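Local coordinates for protein tricorn protease (Thermoplasma acidophilum, PDB 1K32) that probably cleaves oligopeptides downstream of the proteasome as a hexameric serine protease whose beta propellers are thought to gate the passage of substrates and products, at residues W188-V191 with A195-K198; T611-S616 with V622-D627; Q662-A667 with K691-V696. All blocks are in the same frame, centred on the assembly; numbering follows the deposited sequence.

Contact 1: residues W188-V191 with A195-K198; sequences WIEV and AFKK
Trp-188 and Lys-198 pair across an antiparallel hairpin, away from its turn; strands 186-192 and 195-200 of this hairpin form the outer half of a four-stranded blade in a six-bladed beta propeller. Lys-198 can be followed outward along the indole. Its CB sits over the centre of the six-membered ring, 3.8 Å from the centroid and 13° off the normal, a CH-pi contact. CG moves on toward the pyrrole side, 3.8 Å from Trp-188 NE1, and CD is the last carbon beside the indole. A bend at chi3 (60°) then lifts CE and NZ farther from the ring plane, and NZ forms a salt bridge with Asp-201. The indole also has a cation-pi partner in Arg-168 of strand 163-168, and Pro-1011 touches it from helix 1011-1015.

Farther along the same sheet face, Glu-190 CB lies over the Phe-196 ring, offset toward its rim and 3.6 Å from CE2. The carboxylate plane is within 4° of the ring plane. Its two oxygens are engaged elsewhere: OE2 pairs with Arg-164, and OE1 accepts from the amide of Gly-194 in the turn.

Between these pairs, Ile-189 and Lys-197 exchange two backbone bonds, Ile-189 N to Lys-197 O at 2.8 Å and Lys-197 N to Ile-189 O at 2.9 Å. Nearer the turn, Val-191 N reaches Ala-195 O at 2.8 Å.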
# COMPACT_ATOMS: atom_id res chain seq x y z
N TRP A 188 26.98 67.22 29.12
CA TRP A 188 28.31 67.69 28.75
C TRP A 188 28.13 68.94 27.90
O TRP A 188 27.10 69.09 27.25
CB TRP A 188 29.06 66.65 27.93
CG TRP A 188 29.50 65.42 28.66
CD1 TRP A 188 28.71 64.46 29.22
CD2 TRP A 188 30.86 64.98 28.85
NE1 TRP A 188 29.48 63.45 29.74
CE2 TRP A 188 30.80 63.74 29.53
CE3 TRP A 188 32.11 65.51 28.51
CZ2 TRP A 188 31.95 63.01 29.88
CZ3 TRP A 188 33.26 64.79 28.86
CH2 TRP A 188 33.16 63.55 29.54
N ILE A 189 29.13 69.81 27.89
CA ILE A 189 29.07 71.02 27.08
C ILE A 189 30.41 71.29 26.40
O ILE A 189 31.48 71.04 26.96
CB ILE A 189 28.66 72.24 27.93
CG1 ILE A 189 28.34 73.43 27.03
CG2 ILE A 189 29.78 72.63 28.88
CD1 ILE A 189 27.60 74.54 27.73
N GLU A 190 30.34 71.80 25.17
CA GLU A 190 31.54 72.09 24.41
C GLU A 190 32.14 73.37 24.98
O GLU A 190 31.42 74.32 25.26
CB GLU A 190 31.16 72.28 22.94
CG GLU A 190 32.32 72.21 21.96
CD GLU A 190 31.87 72.39 20.52
OE1 GLU A 190 32.66 72.13 19.60
OE2 GLU A 190 30.70 72.78 20.31
N VAL A 191 33.45 73.39 25.18
CA VAL A 191 34.10 74.58 25.73
C VAL A 191 35.04 75.19 24.70
O VAL A 191 35.19 76.41 24.61
CB VAL A 191 34.90 74.24 27.02
CG1 VAL A 191 33.95 73.86 28.13
CG2 VAL A 191 35.86 73.11 26.75
N ALA A 195 36.16 70.32 21.94
CA ALA A 195 36.51 69.89 23.30
C ALA A 195 35.29 69.96 24.22
O ALA A 195 34.56 70.95 24.24
CB ALA A 195 37.63 70.76 23.85
N PHE A 196 35.07 68.91 25.01
CA PHE A 196 33.93 68.89 25.91
C PHE A 196 34.25 68.66 27.37
O PHE A 196 35.24 68.02 27.72
CB PHE A 196 32.93 67.82 25.46
CG PHE A 196 32.31 68.11 24.13
CD1 PHE A 196 33.05 67.98 22.96
CD2 PHE A 196 30.97 68.50 24.04
CE1 PHE A 196 32.47 68.24 21.72
CE2 PHE A 196 30.39 68.75 22.81
CZ PHE A 196 31.14 68.62 21.64
N LYS A 197 33.37 69.17 28.22
CA LYS A 197 33.50 69.04 29.66
C LYS A 197 32.16 68.57 30.23
O LYS A 197 31.10 68.98 29.76
CB LYS A 197 33.87 70.40 30.25
CG LYS A 197 33.74 70.49 31.76
CD LYS A 197 34.00 71.91 32.25
CE LYS A 197 33.93 71.99 33.77
NZ LYS A 197 34.14 73.39 34.26
N LYS A 198 32.22 67.70 31.23
CA LYS A 198 31.00 67.20 31.87
C LYS A 198 30.59 68.26 32.90
O LYS A 198 31.35 68.55 33.83
CB LYS A 198 31.30 65.87 32.55
CG LYS A 198 30.09 65.14 33.12
CD LYS A 198 30.53 63.83 33.75
CE LYS A 198 31.53 64.09 34.88
NZ LYS A 198 32.02 62.83 35.48

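Contact 2: residues T611-S616 with V622-D627; sequences TDLRLS and VMVRKD
Val-622 and Leu-613 open the apolar side of an antiparallel hairpin, strands 612-615 and 621-626, that starts the last blade of the seven-bladed beta propeller. Val-622 CG1 lies 3.8 Å from Leu-613 CG. Next, Met-623 N donates to Arg-614 O at 2.8 Å in an almost straight bond (179°). Its side chain packs on Phe-303 and Pro-305 of the first blade. On the same face Arg-614 forms a salt bridge through NH1 with Asp-302 and, through a weakly angled NH2 bond, a second with Asp-612 OD1. Val-624 returns to the apolar face, its CG1 3.8 Å from Leu-613 CG. With chi1 at -175°, Leu-613 sets its branch point against both valine CG1 methyls at once; an alanine here would probably open a gap beside them. Arg-625 N then donates to Asp-612 O at 3.0 Å, from above the carbonyl plane. The carbonyl of Arg-625 turns to the same strand, at a classic beta bulge in which Thr-611 and Asp-612 both face it: Thr-611 N bonds to Arg-625 O at 2.8 Å, and Asp-612 N weakly to the same oxygen at 3.4 Å. Past Lys-626, whose NZ pairs with Glu-642, Thr-611 CG2 rests 3.7 Å from Asp-627 N.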
# COMPACT_ATOMS: atom_id res chain seq x y z
N THR A 611 4.51 20.97 21.07
CA THR A 611 5.01 22.00 21.97
C THR A 611 4.28 21.90 23.29
O THR A 611 4.66 22.53 24.27
CB THR A 611 4.80 23.41 21.38
OG1 THR A 611 3.41 23.62 21.15
CG2 THR A 611 5.55 23.55 20.07
N ASP A 612 3.21 21.10 23.32
CA ASP A 612 2.41 20.94 24.52
C ASP A 612 1.46 19.75 24.31
O ASP A 612 1.06 19.47 23.18
CB ASP A 612 1.61 22.23 24.78
CG ASP A 612 1.05 22.31 26.20
OD1 ASP A 612 0.28 23.25 26.48
OD2 ASP A 612 1.38 21.44 27.04
N LEU A 613 1.12 19.06 25.40
CA LEU A 613 0.22 17.91 25.31
C LEU A 613 -0.69 17.78 26.52
O LEU A 613 -0.24 17.88 27.66
CB LEU A 613 1.01 16.61 25.15
CG LEU A 613 0.18 15.33 24.92
CD1 LEU A 613 1.02 14.30 24.17
CD2 LEU A 613 -0.31 14.77 26.26
N ARG A 614 -1.97 17.52 26.26
CA ARG A 614 -2.97 17.35 27.31
C ARG A 614 -3.66 16.01 27.09
O ARG A 614 -4.00 15.67 25.96
CB ARG A 614 -4.02 18.46 27.25
CG ARG A 614 -3.55 19.83 27.70
CD ARG A 614 -3.12 19.81 29.15
NE ARG A 614 -3.37 21.09 29.79
CZ ARG A 614 -2.81 22.24 29.42
NH1 ARG A 614 -3.11 23.36 30.08
NH2 ARG A 614 -1.95 22.27 28.41
N LEU A 615 -3.88 15.25 28.15
CA LEU A 615 -4.52 13.95 28.02
C LEU A 615 -5.85 13.95 28.76
O LEU A 615 -5.95 14.47 29.87
CB LEU A 615 -3.62 12.86 28.58
CG LEU A 615 -3.64 11.48 27.93
CD1 LEU A 615 -3.17 10.47 28.97
CD2 LEU A 615 -5.03 11.11 27.44
N SER A 616 -6.88 13.35 28.17
CA SER A 616 -8.19 13.29 28.80
C SER A 616 -8.20 12.37 30.02
O SER A 616 -7.31 11.55 30.19
CB SER A 616 -9.26 12.85 27.80
OG SER A 616 -9.11 11.49 27.46
N VAL A 622 -6.35 12.84 23.18
CA VAL A 622 -5.14 13.62 23.35
C VAL A 622 -5.29 14.98 22.66
O VAL A 622 -5.76 15.06 21.53
CB VAL A 622 -3.92 12.91 22.71
CG1 VAL A 622 -2.65 13.72 22.97
CG2 VAL A 622 -3.79 11.51 23.25
N MET A 623 -4.90 16.04 23.35
CA MET A 623 -4.94 17.37 22.77
C MET A 623 -3.50 17.85 22.75
O MET A 623 -2.76 17.66 23.72
CB MET A 623 -5.77 18.33 23.62
CG MET A 623 -7.27 18.09 23.57
SD MET A 623 -8.13 19.53 24.22
CE MET A 623 -7.94 20.66 22.86
N VAL A 624 -3.09 18.45 21.64
CA VAL A 624 -1.72 18.95 21.56
C VAL A 624 -1.67 20.30 20.89
O VAL A 624 -2.59 20.71 20.19
CB VAL A 624 -0.79 18.00 20.75
CG1 VAL A 624 -0.72 16.63 21.42
CG2 VAL A 624 -1.29 17.88 19.31
N ARG A 625 -0.56 20.99 21.14
CA ARG A 625 -0.28 22.28 20.53
C ARG A 625 0.95 21.91 19.70
O ARG A 625 1.83 21.17 20.17
CB ARG A 625 0.10 23.31 21.60
CG ARG A 625 0.79 24.55 21.07
CD ARG A 625 -0.18 25.61 20.61
NE ARG A 625 -0.95 26.15 21.72
CZ ARG A 625 -1.91 27.05 21.59
NH1 ARG A 625 -2.58 27.48 22.65
NH2 ARG A 625 -2.20 27.53 20.38
N LYS A 626 0.99 22.36 18.45
CA LYS A 626 2.13 22.06 17.60
C LYS A 626 2.96 23.31 17.37
O LYS A 626 2.58 24.40 17.80
CB LYS A 626 1.67 21.45 16.27
CG LYS A 626 0.98 20.11 16.45
CD LYS A 626 0.78 19.37 15.14
CE LYS A 626 0.07 18.04 15.40
NZ LYS A 626 0.03 17.19 14.20
N ASP A 627 4.10 23.15 16.70
CA ASP A 627 4.99 24.27 16.44
C ASP A 627 4.32 25.33 15.57
O ASP A 627 4.72 26.49 15.59
CB ASP A 627 6.27 23.76 15.76
CG ASP A 627 6.00 23.07 14.45
OD1 ASP A 627 5.03 22.27 14.38
OD2 ASP A 627 6.75 23.30 13.48

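Contact 3: residues Q662-A667 with K691-V696; sequences QMYDEA and KYRNLV
Tyr-664 carries this helix-helix contact almost alone, reaching from helix 656-674 to Tyr-692 and Arg-693 at the end of helix 678-693 and to Val-696 just beyond it. The two helices follow one another through a short connection, and the end of the second returns beside the early turns of the first, a helical hairpin within the tricorn C1 region.

Apolar contacts account for most of it. With CG anti to the backbone N (chi1 169°), the phenol extends out from its own helix and its ring atoms meet the partners in turn. At the ring base, Tyr-664 CG is 3.6 Å from Val-696 CG2. Farther out, the two ortho carbons next to the hydroxyl go to different residues: CE1 lies 3.6 Å from Tyr-692 CB, and CE2 lies 3.5 Å from Arg-693 CB. Arg-693 thus contributes aliphatic carbon, and its guanidinium leads away.

No hydrogen bond crosses between 662-667 and 691-696. Tyr-664 OH comes within 3.4 Å of Arg-693 N at a poor angle, and bonds instead to Tyr-689 O, one turn earlier in the partner helix. The carbonyl oxygen of Tyr-692 stands 4.2 Å above the plane of the Tyr-664 ring, toward its rim. Asp-665 OD2 takes the hydroxyl of the same Tyr-689, adding a second polar tie between the helices.

Helix 702-714 packs against both partners, touching Met-663, Ala-667 and Tyr-692, while Arg-339 of propeller strand 338-343 and nearby Arg-337 pair with Glu-666.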
# COMPACT_ATOMS: atom_id res chain seq x y z
N GLN A 662 -8.99 45.88 35.97
CA GLN A 662 -8.51 44.56 36.40
C GLN A 662 -7.00 44.41 36.23
O GLN A 662 -6.34 43.79 37.07
CB GLN A 662 -9.23 43.46 35.63
CG GLN A 662 -8.96 42.02 36.12
CD GLN A 662 -7.65 41.44 35.61
OE1 GLN A 662 -7.12 41.86 34.57
NE2 GLN A 662 -7.11 40.45 36.33
N MET A 663 -6.46 45.01 35.16
CA MET A 663 -5.02 44.92 34.86
C MET A 663 -4.17 45.79 35.79
O MET A 663 -3.10 45.37 36.22
CB MET A 663 -4.76 45.30 33.40
CG MET A 663 -5.30 44.28 32.42
SD MET A 663 -5.48 44.88 30.71
CE MET A 663 -3.79 44.67 30.09
N TYR A 664 -4.63 47.00 36.09
CA TYR A 664 -3.88 47.86 37.00
C TYR A 664 -3.85 47.16 38.36
O TYR A 664 -2.80 47.04 38.98
CB TYR A 664 -4.56 49.22 37.14
CG TYR A 664 -3.98 50.04 38.27
CD1 TYR A 664 -2.73 50.65 38.12
CD2 TYR A 664 -4.62 50.10 39.52
CE1 TYR A 664 -2.11 51.31 39.20
CE2 TYR A 664 -4.01 50.75 40.61
CZ TYR A 664 -2.76 51.35 40.44
OH TYR A 664 -2.13 51.96 41.50
N ASP A 665 -5.01 46.71 38.82
CA ASP A 665 -5.09 46.00 40.09
C ASP A 665 -4.12 44.81 40.13
O ASP A 665 -3.36 44.67 41.09
CB ASP A 665 -6.53 45.53 40.35
CG ASP A 665 -7.41 46.61 40.94
OD1 ASP A 665 -8.63 46.37 41.05
OD2 ASP A 665 -6.91 47.70 41.30
N GLU A 666 -4.11 43.99 39.09
CA GLU A 666 -3.20 42.84 39.07
C GLU A 666 -1.73 43.26 39.02
O GLU A 666 -0.87 42.65 39.67
CB GLU A 666 -3.50 41.91 37.88
CG GLU A 666 -2.71 40.60 37.93
CD GLU A 666 -3.38 39.44 37.20
OE1 GLU A 666 -3.15 38.28 37.61
OE2 GLU A 666 -4.10 39.69 36.20
N ALA A 667 -1.43 44.31 38.24
CA ALA A 667 -0.06 44.81 38.13
C ALA A 667 0.41 45.30 39.50
O ALA A 667 1.53 45.05 39.92
CB ALA A 667 0.01 45.96 37.12
N LYS A 691 -3.33 56.86 44.19
CA LYS A 691 -2.74 57.83 43.29
C LYS A 691 -2.75 57.36 41.83
O LYS A 691 -3.18 58.09 40.94
CB LYS A 691 -1.32 58.11 43.79
CG LYS A 691 -0.31 58.60 42.81
CD LYS A 691 1.01 58.86 43.55
CE LYS A 691 0.80 59.91 44.66
NZ LYS A 691 2.06 60.41 45.26
N TYR A 692 -2.30 56.14 41.58
CA TYR A 692 -2.30 55.65 40.21
C TYR A 692 -3.62 55.03 39.79
O TYR A 692 -3.98 55.08 38.61
CB TYR A 692 -1.13 54.69 40.01
CG TYR A 692 0.17 55.44 40.21
CD1 TYR A 692 0.91 55.31 41.38
CD2 TYR A 692 0.62 56.34 39.24
CE1 TYR A 692 2.06 56.06 41.58
CE2 TYR A 692 1.76 57.09 39.42
CZ TYR A 692 2.48 56.95 40.59
OH TYR A 692 3.61 57.71 40.77
N ARG A 693 -4.35 54.48 40.75
CA ARG A 693 -5.65 53.91 40.43
C ARG A 693 -6.56 55.03 39.92
O ARG A 693 -7.44 54.80 39.10
CB ARG A 693 -6.25 53.24 41.68
CG ARG A 693 -7.59 52.56 41.45
CD ARG A 693 -8.74 53.47 41.81
NE ARG A 693 -10.04 52.82 41.61
CZ ARG A 693 -10.68 52.76 40.44
NH1 ARG A 693 -11.85 52.15 40.36
NH2 ARG A 693 -10.15 53.32 39.36
N ASN A 694 -6.33 56.26 40.37
CA ASN A 694 -7.17 57.38 39.92
C ASN A 694 -6.92 57.80 38.47
O ASN A 694 -7.76 58.44 37.84
CB ASN A 694 -6.98 58.60 40.83
CG ASN A 694 -7.63 58.42 42.20
OD1 ASN A 694 -8.59 57.67 42.34
ND2 ASN A 694 -7.11 59.12 43.20
N LEU A 695 -5.76 57.44 37.94
CA LEU A 695 -5.45 57.79 36.55
C LEU A 695 -5.99 56.74 35.59
O LEU A 695 -6.09 56.98 34.40
CB LEU A 695 -3.95 57.90 36.35
CG LEU A 695 -3.22 58.95 37.16
CD1 LEU A 695 -1.73 58.86 36.84
CD2 LEU A 695 -3.79 60.35 36.84
N VAL A 696 -6.33 55.57 36.12
CA VAL A 696 -6.83 54.50 35.28
C VAL A 696 -8.04 54.88 34.43
O VAL A 696 -8.07 54.59 33.24
CB VAL A 696 -7.15 53.26 36.12
CG1 VAL A 696 -7.77 52.17 35.25
CG2 VAL A 696 -5.86 52.74 36.77

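How the contacts relate
Each contact holds different elements, and none touches another. Contacts 1 and 2 are both blade hairpins, partly buried, but in different propellers: their centres lie 61 Å apart, on opposite sides of the chain's centre. Contact 1 is in the outer half of its blade and leans on aliphatic carbons over aromatic rings; contact 2 joins the first two strands of its blade, where leucine and valines pack on one face and a methionine and charged side chains share the other. Contact 3 is buried and helical, with no hydrogen bond between its segments, whereas backbone bonds set both hairpins' register. It is nearer contact 2, about 17 Å between nearest atoms, than contact 1, about 28 Å.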